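Local coordinates for replication initiator protein (Staphylococcus aureus subsp. aureus, PDB 4PTA) that probably initiates replication of staphylococcal multiresistance plasmids by assembling on the plasmid replication origin, at residues D119-E122 and I123-E127. Residues are numbered along the deposited sequence; the frame is centred on the assembly and turned at random.
Sequences DIYE and IDKAE
Four successive i to i+4 backbone hydrogen bonds join Asp119-Glu122 to Ile123-Glu127. Lys125 N to Tyr121 O measures 3.1 Å with an N-H...O angle of 160°, and Ala126 N reaches Glu122 O at 2.8 Å. Ile123 N and Asp124 N bond in the same way to the carbonyls of Asp119 and Ile120. This unbroken series of i to i+4 bonds identifies one alpha-helical run within helix 117-127, close to the C-terminal end of the modelled chain.

Side-chain contacts follow the same spacing. Ile120 and Asp124 lie side by side and point the same way, with Ile120 CG2 3.5 Å from Asp124 OD2. With CG beside its own backbone N (chi1 -70°), the Asp124 carboxylate folds back along the preceding turn, and OD1 is hydrogen-bonded to Tyr12 OH of the second subunit. Tyr12 of the second subunit also packs on Ile120 and Ile123, which places this face of the helix at a subunit interface; Glu127 adds a salt bridge to Arg15 of the second subunit. On a neighbouring flank, the bend at chi2 (79°) brings Lys125 CD obliquely to the Tyr121 ring, 4.2 Å from Tyr121 OH.

Polar ends tie the helix to its own chain as well. Buried Asp119 OD2 is gripped by Thr116 N and Asn26 ND2, while Glu127 OE2 forms a salt bridge with Lys21.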
ATOM      1  N   ASP A 119     -16.077   6.788  14.097  1.00 46.59           N
ATOM      2  CA  ASP A 119     -15.472   6.450  12.815  1.00 43.69           C
ATOM      3  C   ASP A 119     -14.801   5.086  12.913  1.00 49.11           C
ATOM      4  O   ASP A 119     -15.029   4.207  12.084  1.00 42.26           O
ATOM      5  CB  ASP A 119     -14.451   7.508  12.397  1.00 38.90           C
ATOM      6  CG  ASP A 119     -15.101   8.810  11.978  1.00 48.03           C
ATOM      7  OD1 ASP A 119     -16.144   8.754  11.295  1.00 49.95           O
ATOM      8  OD2 ASP A 119     -14.573   9.886  12.331  1.00 41.72           O
ATOM      9  N   ILE A 120     -13.974   4.919  13.939  1.00 41.45           N
ATOM     10  CA  ILE A 120     -13.325   3.644  14.197  1.00 47.45           C
ATOM     11  C   ILE A 120     -14.354   2.511  14.243  1.00 51.73           C
ATOM     12  O   ILE A 120     -14.263   1.550  13.478  1.00 55.90           O
ATOM     13  CB  ILE A 120     -12.505   3.695  15.501  1.00 46.94           C
ATOM     14  CG1 ILE A 120     -11.347   4.686  15.347  1.00 44.31           C
ATOM     15  CG2 ILE A 120     -11.996   2.307  15.876  1.00 38.15           C
ATOM     16  CD1 ILE A 120     -10.645   5.036  16.647  1.00 45.65           C
ATOM     17  N   TYR A 121     -15.339   2.639  15.128  1.00 43.48           N
ATOM     18  CA  TYR A 121     -16.399   1.643  15.250  1.00 56.55           C
ATOM     19  C   TYR A 121     -17.047   1.339  13.900  1.00 61.77           C
ATOM     20  O   TYR A 121     -17.150   0.180  13.492  1.00 52.44           O
ATOM     21  CB  TYR A 121     -17.454   2.113  16.252  1.00 53.48           C
ATOM     22  CG  TYR A 121     -18.696   1.253  16.286  1.00 67.83           C
ATOM     23  CD1 TYR A 121     -18.643  -0.058  16.742  1.00 70.04           C
ATOM     24  CD2 TYR A 121     -19.924   1.754  15.871  1.00 65.93           C
ATOM     25  CE1 TYR A 121     -19.777  -0.849  16.777  1.00 82.76           C
ATOM     26  CE2 TYR A 121     -21.063   0.971  15.904  1.00 76.80           C
ATOM     27  CZ  TYR A 121     -20.983  -0.330  16.357  1.00 88.84           C
ATOM     28  OH  TYR A 121     -22.114  -1.116  16.391  1.00105.21           O
ATOM     29  N   GLU A 122     -17.479   2.393  13.213  1.00 50.96           N
ATOM     30  CA  GLU A 122     -18.069   2.271  11.886  1.00 50.29           C
ATOM     31  C   GLU A 122     -17.121   1.619  10.879  1.00 62.70           C
ATOM     32  O   GLU A 122     -17.517   0.711  10.146  1.00 63.55           O
ATOM     33  CB  GLU A 122     -18.514   3.642  11.377  1.00 45.36           C
ATOM     34  CG  GLU A 122     -19.866   4.061  11.902  1.00 65.48           C
ATOM     35  CD  GLU A 122     -20.940   3.050  11.561  1.00 68.03           C
ATOM     36  OE1 GLU A 122     -21.109   2.740  10.362  1.00 59.26           O
ATOM     37  OE2 GLU A 122     -21.604   2.556  12.494  1.00 72.49           O
ATOM     38  N   ILE A 123     -15.876   2.087  10.843  1.00 49.88           N
ATOM     39  CA  ILE A 123     -14.889   1.544   9.914  1.00 51.18           C
ATOM     40  C   ILE A 123     -14.662   0.049  10.145  1.00 54.99           C
ATOM     41  O   ILE A 123     -14.381  -0.694   9.207  1.00 50.75           O
ATOM     42  CB  ILE A 123     -13.551   2.315   9.976  1.00 55.46           C
ATOM     43  CG1 ILE A 123     -13.732   3.737   9.437  1.00 48.51           C
ATOM     44  CG2 ILE A 123     -12.479   1.596   9.172  1.00 46.22           C
ATOM     45  CD1 ILE A 123     -12.483   4.588   9.518  1.00 42.25           C
ATOM     46  N   ASP A 124     -14.794  -0.391  11.394  1.00 60.59           N
ATOM     47  CA  ASP A 124     -14.723  -1.816  11.701  1.00 63.19           C
ATOM     48  C   ASP A 124     -15.911  -2.547  11.090  1.00 58.67           C
ATOM     49  O   ASP A 124     -15.755  -3.582  10.446  1.00 51.22           O
ATOM     50  CB  ASP A 124     -14.702  -2.056  13.212  1.00 59.53           C
ATOM     51  CG  ASP A 124     -13.411  -1.607  13.861  1.00 66.54           C
ATOM     52  OD1 ASP A 124     -12.369  -2.255  13.630  1.00 77.41           O
ATOM     53  OD2 ASP A 124     -13.440  -0.616  14.619  1.00 75.10           O
ATOM     54  N   LYS A 125     -17.103  -2.004  11.302  1.00 59.43           N
ATOM     55  CA  LYS A 125     -18.311  -2.620  10.780  1.00 66.74           C
ATOM     56  C   LYS A 125     -18.262  -2.669   9.253  1.00 64.06           C
ATOM     57  O   LYS A 125     -18.706  -3.639   8.638  1.00 68.80           O
ATOM     58  CB  LYS A 125     -19.553  -1.865  11.269  1.00 62.78           C
ATOM     59  CG  LYS A 125     -20.685  -2.762  11.771  1.00 84.97           C
ATOM     60  CD  LYS A 125     -20.443  -3.285  13.190  1.00 90.43           C
ATOM     61  CE  LYS A 125     -19.334  -4.328  13.247  1.00 92.48           C
ATOM     62  NZ  LYS A 125     -19.574  -5.465  12.312  1.00 80.73           N
ATOM     63  N   ALA A 126     -17.695  -1.626   8.656  1.00 57.85           N
ATOM     64  CA  ALA A 126     -17.592  -1.522   7.205  1.00 45.56           C
ATOM     65  C   ALA A 126     -16.554  -2.479   6.618  1.00 50.67           C
ATOM     66  O   ALA A 126     -16.621  -2.829   5.441  1.00 59.03           O
ATOM     67  CB  ALA A 126     -17.280  -0.088   6.803  1.00 39.87           C
ATOM     68  N   GLU A 127     -15.593  -2.895   7.437  1.00 56.63           N
ATOM     69  CA  GLU A 127     -14.520  -3.771   6.973  1.00 53.85           C
ATOM     70  C   GLU A 127     -14.770  -5.240   7.294  1.00 53.88           C
ATOM     71  O   GLU A 127     -13.963  -6.100   6.940  1.00 59.17           O
ATOM     72  CB  GLU A 127     -13.179  -3.356   7.581  1.00 43.26           C
ATOM     73  CG  GLU A 127     -12.575  -2.085   7.014  1.00 47.81           C
ATOM     74  CD  GLU A 127     -11.244  -1.753   7.663  1.00 49.97           C
ATOM     75  OE1 GLU A 127     -10.890  -2.424   8.655  1.00 48.43           O
ATOM     76  OE2 GLU A 127     -10.552  -0.830   7.184  1.00 46.12           O
TER